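Local coordinates for protein B-agarase (Saccharophagus degradans, PDB 4BQ2) that hydrolyses beta-1,4-galactosidic linkages in agarose, as a family 50 exo-beta-agarase acting from chain ends, at residues L20-S25 with L40-Q45; S50-A55 with L171-A176; I76-D81 with K180-D185; T84-D89 with I102-G107; M109-A114 with S147-F152. One frame throughout, in Å; residues are numbered along the deposited sequence.

Contact 1 (L20-S25 with L40-Q45); sequences LNARAS and LKLAMQ
The beta hairpin of strands 22-30 and 36-44, in the CBM-like domain, pairs R23 with A43 and S25 with K41. Both are antiparallel hydrogen-bonded pairs. R23 N donates to A43 O at 2.8 Å, and A43 N returns a bond to R23 O at 2.9 Å. K41 N reaches S25 O at 2.7 Å, and S25 N answers to K41 O. Past the end of the pairing, Q45 N bonds to N21 O.

The Q45 side chain bends at CG (chi2 76°), and the amide folds back over the start of the other strand. Q45 NE2 adds a weak bond to A43 O at 2.9 Å. Q45 OE1 lies 3.1 Å from A22 N, but the angle is too poor for a hydrogen bond. Water 1 donates to Q45 OE1 at 2.8 Å and weakly to N21 OD1. R23 crosses the Q45 chain at about a right angle. R23 NH1 and Q45 NE2, 3.5 Å apart, are both donors, so this is contact without a bond.

A22, A24, L42 and M44 share the face opposite R23, and L40 CD1 reaches A24 CB there. A22 CB meets L42 CD1 at 3.8 Å and also touches M44 CG. F19 packs on A24 and L42. S25 OG bonds to E27, and water 2 donates to both S25 OG and K41 O.

The chemistry splits by face. Alanine methyls meet leucine and methionine side chains on the A22 side, while water and long polar chains line the R23 side. Backbone bonds hold the two strands together between them.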
# COMPACT_ATOMS: atom_id res chain seq x y z
N LEU A 20 27.12 0.13 3.97
CA LEU A 20 26.49 1.29 3.33
C LEU A 20 26.03 2.24 4.41
O LEU A 20 25.09 1.92 5.15
CB LEU A 20 25.25 0.87 2.54
CG LEU A 20 25.31 -0.26 1.52
CD1 LEU A 20 24.34 0.06 0.40
CD2 LEU A 20 26.70 -0.45 0.96
N ASN A 21 26.69 3.39 4.50
CA ASN A 21 26.37 4.39 5.50
C ASN A 21 26.12 3.78 6.87
O ASN A 21 25.08 4.01 7.52
CB ASN A 21 25.20 5.22 5.03
CG ASN A 21 25.61 6.19 3.95
OD1 ASN A 21 26.38 7.12 4.22
ND2 ASN A 21 25.12 5.98 2.75
N ALA A 22 27.11 3.01 7.30
CA ALA A 22 27.03 2.25 8.52
C ALA A 22 28.44 2.01 9.02
O ALA A 22 29.36 1.91 8.22
CB ALA A 22 26.33 0.93 8.25
N ARG A 23 28.59 1.90 10.33
CA ARG A 23 29.86 1.47 10.96
C ARG A 23 29.69 0.06 11.52
O ARG A 23 28.66 -0.25 12.13
CB ARG A 23 30.23 2.40 12.12
CG ARG A 23 30.50 3.85 11.76
CD ARG A 23 30.81 4.68 13.01
NE ARG A 23 31.34 5.99 12.63
CZ ARG A 23 30.61 7.10 12.52
NH1 ARG A 23 29.30 7.07 12.78
NH2 ARG A 23 31.17 8.24 12.16
N ALA A 24 30.69 -0.78 11.33
CA ALA A 24 30.62 -2.18 11.75
C ALA A 24 31.74 -2.49 12.73
O ALA A 24 32.84 -1.94 12.60
CB ALA A 24 30.78 -3.07 10.54
N SER A 25 31.45 -3.35 13.72
CA SER A 25 32.48 -3.84 14.65
C SER A 25 32.05 -5.20 15.22
O SER A 25 30.86 -5.57 15.16
CB SER A 25 32.74 -2.85 15.78
OG SER A 25 31.55 -2.52 16.48
N LEU A 40 28.30 -9.30 14.96
CA LEU A 40 28.54 -8.10 14.17
C LEU A 40 27.59 -7.00 14.60
O LEU A 40 26.35 -7.10 14.40
CB LEU A 40 28.34 -8.40 12.69
CG LEU A 40 28.59 -7.20 11.77
CD1 LEU A 40 30.08 -6.97 11.57
CD2 LEU A 40 27.92 -7.52 10.45
N LYS A 41 28.17 -5.95 15.15
CA LYS A 41 27.42 -4.79 15.57
C LYS A 41 27.33 -3.82 14.38
O LYS A 41 28.35 -3.38 13.85
CB LYS A 41 28.08 -4.09 16.76
CG LYS A 41 27.30 -2.86 17.21
CD LYS A 41 28.01 -2.10 18.30
CE LYS A 41 27.17 -0.87 18.65
NZ LYS A 41 27.51 -0.36 20.01
N LEU A 42 26.11 -3.53 13.94
CA LEU A 42 25.94 -2.73 12.71
C LEU A 42 25.23 -1.43 13.10
O LEU A 42 24.04 -1.45 13.44
CB LEU A 42 25.18 -3.53 11.65
CG LEU A 42 24.92 -2.82 10.31
CD1 LEU A 42 26.24 -2.61 9.54
CD2 LEU A 42 23.91 -3.56 9.45
N ALA A 43 25.97 -0.32 13.07
CA ALA A 43 25.42 0.94 13.51
C ALA A 43 25.18 1.81 12.26
O ALA A 43 26.14 2.28 11.63
CB ALA A 43 26.34 1.61 14.52
N MET A 44 23.90 1.93 11.88
CA MET A 44 23.48 2.59 10.63
C MET A 44 23.20 4.06 10.89
O MET A 44 22.55 4.43 11.87
CB MET A 44 22.24 1.89 10.02
CG MET A 44 22.55 0.49 9.46
SD MET A 44 21.14 -0.65 9.39
CE MET A 44 21.02 -1.08 11.11
N GLN A 45 23.73 4.90 10.01
CA GLN A 45 23.48 6.32 10.04
C GLN A 45 22.20 6.58 9.23
O GLN A 45 22.20 7.29 8.21
CB GLN A 45 24.71 7.06 9.50
CG GLN A 45 25.92 7.04 10.46
CD GLN A 45 26.67 5.71 10.51
OE1 GLN A 45 27.25 5.24 9.51
NE2 GLN A 45 26.67 5.09 11.68
O HOH W 1 27.59 6.89 7.33
O HOH W 2 29.63 -0.87 15.11

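Contact 2 (S50-A55 with L171-A176)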
# COMPACT_ATOMS: atom_id res chain seq x y z
N SER A 50 19.21 7.69 3.60
CA SER A 50 17.95 7.04 3.33
C SER A 50 18.12 5.55 2.99
O SER A 50 17.13 4.79 2.99
CB SER A 50 17.21 7.78 2.19
OG SER A 50 17.89 7.56 0.99
N TYR A 51 19.34 5.14 2.69
CA TYR A 51 19.62 3.73 2.45
C TYR A 51 20.88 3.36 3.20
O TYR A 51 21.94 3.90 2.92
CB TYR A 51 19.80 3.41 0.95
CG TYR A 51 19.84 1.92 0.68
CD1 TYR A 51 21.03 1.22 0.83
CD2 TYR A 51 18.69 1.21 0.32
CE1 TYR A 51 21.08 -0.14 0.63
CE2 TYR A 51 18.74 -0.16 0.09
CZ TYR A 51 19.96 -0.83 0.26
OH TYR A 51 20.09 -2.17 0.08
N THR A 52 20.76 2.44 4.16
CA THR A 52 21.88 2.05 5.01
C THR A 52 21.87 0.52 5.20
O THR A 52 20.84 -0.13 4.95
CB THR A 52 21.78 2.75 6.38
OG1 THR A 52 20.63 2.25 7.09
CG2 THR A 52 21.62 4.27 6.22
N GLY A 53 23.00 -0.05 5.62
CA GLY A 53 23.04 -1.49 5.91
C GLY A 53 24.33 -2.17 5.49
O GLY A 53 25.42 -1.55 5.47
N LEU A 54 24.21 -3.46 5.18
CA LEU A 54 25.35 -4.26 4.70
C LEU A 54 24.96 -5.09 3.48
O LEU A 54 23.77 -5.34 3.19
CB LEU A 54 25.91 -5.17 5.82
CG LEU A 54 24.96 -6.24 6.42
CD1 LEU A 54 24.86 -7.47 5.52
CD2 LEU A 54 25.43 -6.69 7.79
N ALA A 55 25.98 -5.50 2.74
CA ALA A 55 25.80 -6.38 1.62
C ALA A 55 26.93 -7.38 1.65
O ALA A 55 28.11 -7.01 1.66
CB ALA A 55 25.80 -5.62 0.29
N LEU A 171 21.12 -6.72 3.82
CA LEU A 171 20.23 -6.29 4.90
C LEU A 171 20.26 -4.77 4.99
O LEU A 171 21.30 -4.19 5.24
CB LEU A 171 20.64 -6.91 6.25
CG LEU A 171 20.28 -8.39 6.47
CD1 LEU A 171 20.94 -8.92 7.73
CD2 LEU A 171 18.78 -8.63 6.55
N SER A 172 19.11 -4.13 4.79
CA SER A 172 19.09 -2.68 4.74
C SER A 172 17.99 -2.06 5.59
O SER A 172 16.93 -2.66 5.80
CB SER A 172 18.96 -2.15 3.31
OG SER A 172 17.82 -2.68 2.61
N VAL A 173 18.26 -0.83 6.01
CA VAL A 173 17.31 0.04 6.68
C VAL A 173 17.06 1.25 5.78
O VAL A 173 18.01 1.95 5.41
CB VAL A 173 17.87 0.45 8.04
CG1 VAL A 173 17.17 1.68 8.60
CG2 VAL A 173 17.80 -0.72 9.03
N GLN A 174 15.78 1.52 5.46
CA GLN A 174 15.40 2.48 4.40
C GLN A 174 14.48 3.59 4.92
O GLN A 174 13.53 3.30 5.66
CB GLN A 174 14.70 1.71 3.27
CG GLN A 174 15.61 0.66 2.65
CD GLN A 174 14.97 -0.19 1.57
OE1 GLN A 174 13.94 0.15 0.97
NE2 GLN A 174 15.59 -1.33 1.32
N SER A 175 14.78 4.84 4.56
CA SER A 175 13.97 5.99 4.94
C SER A 175 13.54 6.00 6.40
O SER A 175 12.38 6.23 6.71
CB SER A 175 12.73 6.10 4.03
OG SER A 175 13.15 6.41 2.70
N ALA A 176 14.48 5.73 7.30
CA ALA A 176 14.25 5.82 8.72
C ALA A 176 14.23 7.28 9.20
O ALA A 176 14.70 8.20 8.48
CB ALA A 176 15.33 5.03 9.46
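Strands 51-55 and 171-174 run antiparallel, 174° apart in direction, with T52-V173 and L54-L171 as hydrogen-bonded pairs. V173 O is gripped twice by one residue. T52 N reaches it at 3.1 Å and T52 OG1 also at 3.1 Å, from opposite faces of the carbonyl plane. The T52 hydroxyl can do this because chi1 of 66° sets it between the backbone N and the carbonyl carbon. V173 N returns a bond to T52 O, but from above that carbonyl plane. S175 N closes the end of the pairing on S50 O at 2.8 Å.

G53 sits opposite S172 without a side chain, and its CA comes within 3.3 Å of L171 O. On the same face the Y51 ring lies alongside the Q174 chain and points the same way. Ring and amide planes are 31° apart. Y51 CE2 is 3.6 Å from Q174 NE2, and Y51 OH is 3.4 Å from S172 CB. Q174 NE2 donates to S172 OG at 2.9 Å, which lies in the amide plane, so the amide is held beside the tyrosine. On the other face L54 CD1 loosely meets L171 CB.

Strand 51-56 also pairs with strand 17-20, and strand 166-174 with strand 84-92. The T52 and L54 face packs on strand 36-44, through M44, L40 and L42.

Contact 3 (I76-D81 with K180-D185); sequences IVSVGD and KTVIID. With CA (calcium ion), chain K.
V77 O accepts a hydrogen bond from I183 N at 2.9 Å and also has V182 CA 3.1 Å away as a CA-H...O contact. V77 N donates to I183 O in return, so V77 and I183 form a full antiparallel hydrogen-bonded pair. Further along, V79 N donates to T181 O at 2.9 Å. Water 3 lies between T181 N, which donates to it at 3.1 Å, and V79 O.

The side chains sort by face. V77 and I183 lie side by side, with V77 CG1 near I183 CB. V79 CG2 comes across to I183 CG1 at 3.9 Å. On the opposite face I76 CG2 touches both V182 CB and I184 CG1, each at 4.1 Å. It reaches them because it stands anti to the backbone N of I76. F86 packs on I76 and V182 there. S78 OG, on this same face, bonds to I104 O and T84 OG1.

Further along strand 180-191, at D185, both carboxylate oxygens bind the calcium ion. D185 OD1 is 2.6 Å from the calcium ion and D185 OD2 is 2.5 Å from it. D7, E9, S37, K38 and water 4 complete the site, and Y29 OH bonds to D185 OD2.

One strand thus carries two kinds of chemistry. V182 to I184 give buried aliphatic packing, and the next residue, D185, gives a bidentate carboxylate to the calcium ion.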
# COMPACT_ATOMS: atom_id res chain seq x y z
N ILE A 76 19.43 -11.93 15.14
CA ILE A 76 19.46 -10.46 15.08
C ILE A 76 18.76 -9.87 16.29
O ILE A 76 17.77 -10.45 16.79
CB ILE A 76 18.77 -9.92 13.78
CG1 ILE A 76 19.05 -10.82 12.57
CG2 ILE A 76 19.17 -8.46 13.48
CD1 ILE A 76 18.32 -10.39 11.29
N VAL A 77 19.24 -8.72 16.75
CA VAL A 77 18.51 -7.96 17.77
C VAL A 77 18.82 -6.48 17.56
O VAL A 77 19.89 -6.17 17.04
CB VAL A 77 18.94 -8.35 19.19
CG1 VAL A 77 20.36 -7.87 19.50
CG2 VAL A 77 17.97 -7.81 20.23
N SER A 78 17.90 -5.59 17.94
CA SER A 78 18.17 -4.13 17.85
C SER A 78 18.69 -3.67 19.21
O SER A 78 18.41 -4.30 20.21
CB SER A 78 16.89 -3.34 17.51
OG SER A 78 16.47 -3.64 16.20
N VAL A 79 19.49 -2.62 19.23
CA VAL A 79 20.02 -2.11 20.49
C VAL A 79 19.59 -0.66 20.54
O VAL A 79 19.47 -0.03 19.49
CB VAL A 79 21.55 -2.24 20.54
CG1 VAL A 79 22.11 -1.69 21.84
CG2 VAL A 79 21.96 -3.71 20.38
N GLY A 80 19.31 -0.16 21.74
CA GLY A 80 18.97 1.24 21.92
C GLY A 80 17.48 1.50 22.05
O GLY A 80 16.74 0.72 22.67
N ASP A 81 17.05 2.59 21.46
CA ASP A 81 15.70 3.10 21.68
C ASP A 81 14.70 2.60 20.63
O ASP A 81 13.50 2.59 20.89
CB ASP A 81 15.72 4.65 21.69
CG ASP A 81 16.38 5.24 22.94
OD1 ASP A 81 16.43 4.55 23.98
OD2 ASP A 81 16.83 6.41 22.90
N LYS A 180 19.50 3.44 13.48
CA LYS A 180 19.16 2.09 13.92
C LYS A 180 20.49 1.31 14.15
O LYS A 180 21.45 1.46 13.41
CB LYS A 180 18.32 1.34 12.85
CG LYS A 180 16.98 2.01 12.47
CD LYS A 180 16.16 2.35 13.70
CE LYS A 180 14.81 3.06 13.39
NZ LYS A 180 13.92 2.18 12.56
N THR A 181 20.53 0.48 15.18
CA THR A 181 21.73 -0.35 15.45
C THR A 181 21.28 -1.78 15.77
O THR A 181 20.35 -1.97 16.58
CB THR A 181 22.53 0.21 16.65
OG1 THR A 181 22.89 1.58 16.39
CG2 THR A 181 23.83 -0.63 16.93
N VAL A 182 21.91 -2.77 15.13
CA VAL A 182 21.59 -4.15 15.39
C VAL A 182 22.86 -4.93 15.72
O VAL A 182 23.97 -4.45 15.44
CB VAL A 182 20.90 -4.82 14.18
CG1 VAL A 182 19.56 -4.13 13.88
CG2 VAL A 182 21.83 -4.83 12.95
N ILE A 183 22.68 -6.11 16.32
CA ILE A 183 23.74 -7.11 16.40
C ILE A 183 23.25 -8.28 15.58
O ILE A 183 22.11 -8.72 15.74
CB ILE A 183 24.02 -7.62 17.83
CG1 ILE A 183 24.16 -6.48 18.82
CG2 ILE A 183 25.26 -8.50 17.87
CD1 ILE A 183 25.26 -5.51 18.48
N ILE A 184 24.11 -8.80 14.72
CA ILE A 184 23.82 -9.92 13.84
C ILE A 184 24.82 -11.04 14.18
O ILE A 184 26.00 -10.77 14.39
CB ILE A 184 23.98 -9.53 12.36
CG1 ILE A 184 22.96 -8.41 11.96
CG2 ILE A 184 23.85 -10.75 11.44
CD1 ILE A 184 23.28 -7.75 10.63
N ASP A 185 24.35 -12.28 14.23
CA ASP A 185 25.26 -13.41 14.49
C ASP A 185 24.73 -14.65 13.81
O ASP A 185 23.53 -14.73 13.48
CB ASP A 185 25.44 -13.58 16.01
CG ASP A 185 26.64 -14.46 16.36
OD1 ASP A 185 27.38 -14.87 15.45
OD2 ASP A 185 26.80 -14.79 17.56
CA CA K . 29.17 -15.50 17.24
O HOH W 3 18.02 0.59 17.07
O HOH W 4 28.72 -17.54 17.32

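Contact 4 (T84-D89 with I102-G107); sequences TQFYLD and IDIPVG
T84 and I104 pair in the antiparallel beta hairpin of strands 84-92 and 97-104, close to where strand 97-104 ends. This is the tight part. I104 N donates to T84 O at a short 2.6 Å, and T84 N donates to I104 O at 3.0 Å. I104 CB and CG1 also press on T84 O, each at 3.4 Å. The second hydrogen-bonded pair is longer. F86 N reaches I102 O at 3.1 Å, and I102 N reaches F86 O at 3.2 Å.

The face of Q85 and D103 is looser. Their backbones approach, with Q85 CA 4.3 Å from D103 CA, but their side chains turn to other partners. Q85 extends to the backbone of H669 and L667 and to S101 OG. The D103 carboxylate turns to R150. Beyond I104 the chain leaves the pairing, and V106 and G107 are exposed.

The segments 84-89 and 102-104 run 137° apart in direction, well away from straight antiparallel. T84, F86, I102 and I104 share the other face. There F86 packs on L171, and I102 and I104 pack on Y112. Across the hairpin the F86 ring comes to I104 at a slant, with F86 CD2 4.1 Å from I104 CG1.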
# COMPACT_ATOMS: atom_id res chain seq x y z
N THR A 84 13.97 -2.00 14.50
CA THR A 84 14.55 -1.89 13.18
C THR A 84 13.78 -2.78 12.22
O THR A 84 13.62 -3.96 12.48
CB THR A 84 16.04 -2.38 13.19
OG1 THR A 84 16.77 -1.66 14.18
CG2 THR A 84 16.69 -2.21 11.83
N GLN A 85 13.31 -2.22 11.10
CA GLN A 85 12.73 -3.03 10.05
C GLN A 85 13.84 -3.27 9.01
O GLN A 85 14.32 -2.32 8.36
CB GLN A 85 11.50 -2.36 9.40
CG GLN A 85 11.01 -3.15 8.18
CD GLN A 85 9.82 -2.54 7.50
OE1 GLN A 85 9.35 -1.45 7.88
NE2 GLN A 85 9.35 -3.19 6.43
N PHE A 86 14.28 -4.52 8.91
CA PHE A 86 15.25 -4.91 7.91
C PHE A 86 14.56 -5.37 6.64
O PHE A 86 13.56 -6.15 6.69
CB PHE A 86 16.11 -6.10 8.44
CG PHE A 86 17.47 -5.70 8.90
CD1 PHE A 86 18.13 -4.58 8.34
CD2 PHE A 86 18.13 -6.46 9.86
CE1 PHE A 86 19.42 -4.25 8.75
CE2 PHE A 86 19.40 -6.13 10.28
CZ PHE A 86 20.05 -5.01 9.73
N TYR A 87 15.10 -4.93 5.50
CA TYR A 87 14.78 -5.48 4.21
C TYR A 87 15.87 -6.46 3.86
O TYR A 87 17.04 -6.09 3.90
CB TYR A 87 14.70 -4.37 3.16
CG TYR A 87 13.48 -3.48 3.35
CD1 TYR A 87 13.54 -2.38 4.18
CD2 TYR A 87 12.28 -3.78 2.71
CE1 TYR A 87 12.42 -1.55 4.37
CE2 TYR A 87 11.15 -2.97 2.88
CZ TYR A 87 11.23 -1.86 3.72
OH TYR A 87 10.11 -1.06 3.87
N LEU A 88 15.50 -7.72 3.59
CA LEU A 88 16.45 -8.71 3.18
C LEU A 88 16.24 -8.91 1.68
O LEU A 88 15.15 -9.32 1.27
CB LEU A 88 16.23 -10.03 3.96
CG LEU A 88 16.95 -11.23 3.33
CD1 LEU A 88 18.46 -11.13 3.60
CD2 LEU A 88 16.36 -12.57 3.83
N ASP A 89 17.26 -8.57 0.88
CA ASP A 89 17.23 -8.77 -0.56
C ASP A 89 18.32 -9.76 -0.88
O ASP A 89 19.46 -9.58 -0.48
CB ASP A 89 17.52 -7.46 -1.28
CG ASP A 89 16.39 -6.44 -1.14
OD1 ASP A 89 15.42 -6.55 -1.91
OD2 ASP A 89 16.47 -5.55 -0.25
N ILE A 102 11.16 -7.84 8.00
CA ILE A 102 10.57 -8.10 9.32
C ILE A 102 11.04 -7.02 10.30
O ILE A 102 12.03 -6.32 10.03
CB ILE A 102 10.93 -9.53 9.83
CG1 ILE A 102 10.06 -9.94 11.01
CG2 ILE A 102 12.42 -9.64 10.17
CD1 ILE A 102 8.60 -9.99 10.64
N ASP A 103 10.33 -6.88 11.42
CA ASP A 103 10.75 -6.00 12.51
C ASP A 103 11.77 -6.73 13.37
O ASP A 103 11.63 -7.94 13.58
CB ASP A 103 9.56 -5.69 13.43
CG ASP A 103 8.95 -6.94 14.04
OD1 ASP A 103 8.31 -7.71 13.28
OD2 ASP A 103 9.12 -7.14 15.28
N ILE A 104 12.77 -6.00 13.85
CA ILE A 104 13.77 -6.50 14.79
C ILE A 104 13.62 -5.71 16.07
O ILE A 104 14.03 -4.53 16.15
CB ILE A 104 15.22 -6.37 14.27
CG1 ILE A 104 15.34 -6.83 12.80
CG2 ILE A 104 16.16 -7.09 15.23
CD1 ILE A 104 14.98 -8.30 12.51
N PRO A 105 13.01 -6.33 17.09
CA PRO A 105 12.81 -5.64 18.37
C PRO A 105 14.10 -5.48 19.15
O PRO A 105 15.06 -6.22 18.92
CB PRO A 105 11.84 -6.58 19.15
CG PRO A 105 11.21 -7.43 18.10
CD PRO A 105 12.27 -7.61 17.04
N VAL A 106 14.12 -4.48 20.03
CA VAL A 106 15.16 -4.34 21.06
C VAL A 106 14.85 -5.37 22.14
O VAL A 106 13.68 -5.69 22.36
CB VAL A 106 15.13 -2.92 21.67
CG1 VAL A 106 16.19 -2.75 22.74
CG2 VAL A 106 15.35 -1.87 20.61
N GLY A 107 15.85 -5.93 22.79
CA GLY A 107 15.58 -6.90 23.85
C GLY A 107 16.34 -8.18 23.63
O GLY A 107 17.55 -8.14 23.46

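Contact 5 (M109-A114 with S147-F152); sequences MQSYYA and SDDRQF
Y112 and Y113 pair in parallel with R150 and Q151, and three backbone bonds serve the pairing. R150 N donates to S111 O at 2.8 Å and is almost straight, at 176°. Y113 N donates to R150 O at 2.9 Å. F152 N donates to Y113 O at 2.8 Å. S111 N has no backbone partner across the contact. It donates to water 5 at 3.0 Å, which in turn donates weakly to D148 O. On the far edge of strand 110-115, Q110, Y112 and A114 bond to strand 70-79.

Partners of the R150 guanidinium include Y112 OH and D103. R150 NH1 donates to Y112 OH at 3.0 Å and lies at the edge of that ring, near its plane. R150 NH2 makes a salt bridge with D103. The R150 chain runs beside the Y112 ring and bends at chi3 (68°), and ring and guanidinium planes stand 61° apart. S111 OG is satisfied by D75 and R188.

Y113 OH is 2.6 Å from water 6, which also bonds S147 OG at 2.9 Å. One face of the Y113 ring is covered by Q151 CA in a CH-pi contact, and the ring also stacks with W145. F152 CE2 meets Y112 CB at 3.7 Å, and L88 packs on F152.

Strand 150-155 is parallel to 110-115 and antiparallel to 97-104, so this is the one parallel pairing in a mostly antiparallel set of strands. The all-beta CBM-like domain is probably a beta sandwich, as in many carbohydrate-binding modules.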
# COMPACT_ATOMS: atom_id res chain seq x y z
N MET A 109 17.80 -11.44 21.75
CA MET A 109 18.11 -11.84 20.39
C MET A 109 17.15 -12.95 19.97
O MET A 109 16.78 -13.77 20.80
CB MET A 109 19.53 -12.34 20.33
CG MET A 109 19.85 -12.97 18.99
SD MET A 109 21.53 -12.59 18.57
CE MET A 109 21.38 -10.86 18.27
N GLN A 110 16.76 -12.97 18.69
CA GLN A 110 15.96 -14.06 18.13
C GLN A 110 16.57 -14.56 16.82
O GLN A 110 17.42 -13.86 16.23
CB GLN A 110 14.52 -13.61 17.90
CG GLN A 110 13.85 -13.05 19.16
CD GLN A 110 12.39 -12.74 18.96
OE1 GLN A 110 11.57 -13.64 18.79
NE2 GLN A 110 12.05 -11.45 18.97
N SER A 111 16.15 -15.73 16.36
CA SER A 111 16.61 -16.26 15.06
C SER A 111 15.55 -15.98 14.02
O SER A 111 14.33 -16.15 14.30
CB SER A 111 16.81 -17.79 15.09
OG SER A 111 18.05 -18.16 15.67
N TYR A 112 16.02 -15.61 12.83
CA TYR A 112 15.14 -15.21 11.74
C TYR A 112 15.45 -16.04 10.51
O TYR A 112 16.62 -16.25 10.19
CB TYR A 112 15.35 -13.71 11.44
CG TYR A 112 14.84 -12.80 12.53
CD1 TYR A 112 15.65 -12.46 13.63
CD2 TYR A 112 13.55 -12.31 12.48
CE1 TYR A 112 15.20 -11.65 14.64
CE2 TYR A 112 13.07 -11.50 13.47
CZ TYR A 112 13.88 -11.18 14.57
OH TYR A 112 13.36 -10.33 15.55
N TYR A 113 14.44 -16.48 9.77
CA TYR A 113 14.78 -17.24 8.56
C TYR A 113 14.06 -16.81 7.32
O TYR A 113 12.93 -16.34 7.37
CB TYR A 113 14.61 -18.77 8.77
CG TYR A 113 13.18 -19.21 9.06
CD1 TYR A 113 12.69 -19.22 10.37
CD2 TYR A 113 12.34 -19.62 8.04
CE1 TYR A 113 11.39 -19.64 10.66
CE2 TYR A 113 11.04 -20.04 8.30
CZ TYR A 113 10.58 -20.05 9.61
OH TYR A 113 9.28 -20.46 9.86
N ALA A 114 14.75 -17.02 6.19
CA ALA A 114 14.20 -16.77 4.89
C ALA A 114 14.39 -18.01 4.04
O ALA A 114 15.53 -18.44 3.78
CB ALA A 114 14.87 -15.56 4.24
N SER A 147 8.19 -23.49 15.36
CA SER A 147 9.43 -23.27 16.09
C SER A 147 9.39 -21.91 16.80
O SER A 147 8.48 -21.13 16.57
CB SER A 147 10.64 -23.34 15.14
OG SER A 147 10.64 -22.23 14.26
N ASP A 148 10.37 -21.66 17.67
CA ASP A 148 10.52 -20.36 18.34
C ASP A 148 11.05 -19.28 17.36
O ASP A 148 10.99 -18.07 17.65
CB ASP A 148 11.48 -20.48 19.52
CG ASP A 148 10.84 -21.06 20.76
OD1 ASP A 148 9.66 -21.47 20.71
OD2 ASP A 148 11.51 -21.08 21.82
N ASP A 149 11.54 -19.72 16.20
CA ASP A 149 12.18 -18.84 15.22
C ASP A 149 11.16 -17.94 14.53
O ASP A 149 9.95 -18.26 14.49
CB ASP A 149 12.95 -19.66 14.18
CG ASP A 149 14.02 -20.53 14.79
OD1 ASP A 149 14.56 -20.17 15.87
OD2 ASP A 149 14.30 -21.60 14.21
N ARG A 150 11.63 -16.83 13.97
CA ARG A 150 10.76 -15.92 13.24
C ARG A 150 10.99 -15.98 11.75
O ARG A 150 12.11 -15.86 11.29
CB ARG A 150 10.95 -14.50 13.74
CG ARG A 150 10.62 -14.36 15.24
CD ARG A 150 10.55 -12.90 15.63
NE ARG A 150 9.39 -12.22 15.02
CZ ARG A 150 9.34 -10.91 14.81
NH1 ARG A 150 10.36 -10.12 15.17
NH2 ARG A 150 8.25 -10.37 14.28
N GLN A 151 9.92 -16.12 10.98
CA GLN A 151 10.04 -16.20 9.52
C GLN A 151 10.04 -14.79 8.93
O GLN A 151 9.11 -14.02 9.20
CB GLN A 151 8.89 -17.05 8.92
CG GLN A 151 9.09 -17.19 7.42
CD GLN A 151 8.19 -18.17 6.71
OE1 GLN A 151 7.02 -18.38 7.07
NE2 GLN A 151 8.70 -18.70 5.62
N PHE A 152 11.07 -14.44 8.15
CA PHE A 152 11.05 -13.17 7.40
C PHE A 152 9.77 -13.18 6.56
O PHE A 152 9.39 -14.23 5.98
CB PHE A 152 12.24 -13.04 6.45
CG PHE A 152 13.44 -12.29 7.00
CD1 PHE A 152 13.56 -10.91 6.82
CD2 PHE A 152 14.50 -12.97 7.61
CE1 PHE A 152 14.68 -10.21 7.29
CE2 PHE A 152 15.61 -12.29 8.08
CZ PHE A 152 15.72 -10.90 7.91
O HOH W 5 14.34 -17.41 18.09
O HOH W 6 8.69 -21.54 12.20

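From the N terminus, contact 1 comes first and closes a short hairpin loop, 20-25 onto 40-45. It is complete before the others begin. Contact 2 opens at 50-55 and closes at 171-176. Contact 3 opens at 76-81, within that span, and closes later at 180-185, so the two cross. Contacts 4 and 5 follow one another inside both long loops: 84-89 returns to 102-107, then 109-114 to 147-152. Strand 180-191 pairs with 36-44 and 70-79, which joins contacts 1 and 3. Strand 84-92 pairs with 166-174, which joins contacts 2 and 4. Contact 5 is tied in through strands 70-79 and 97-104. All five lie in the CBM-like domain.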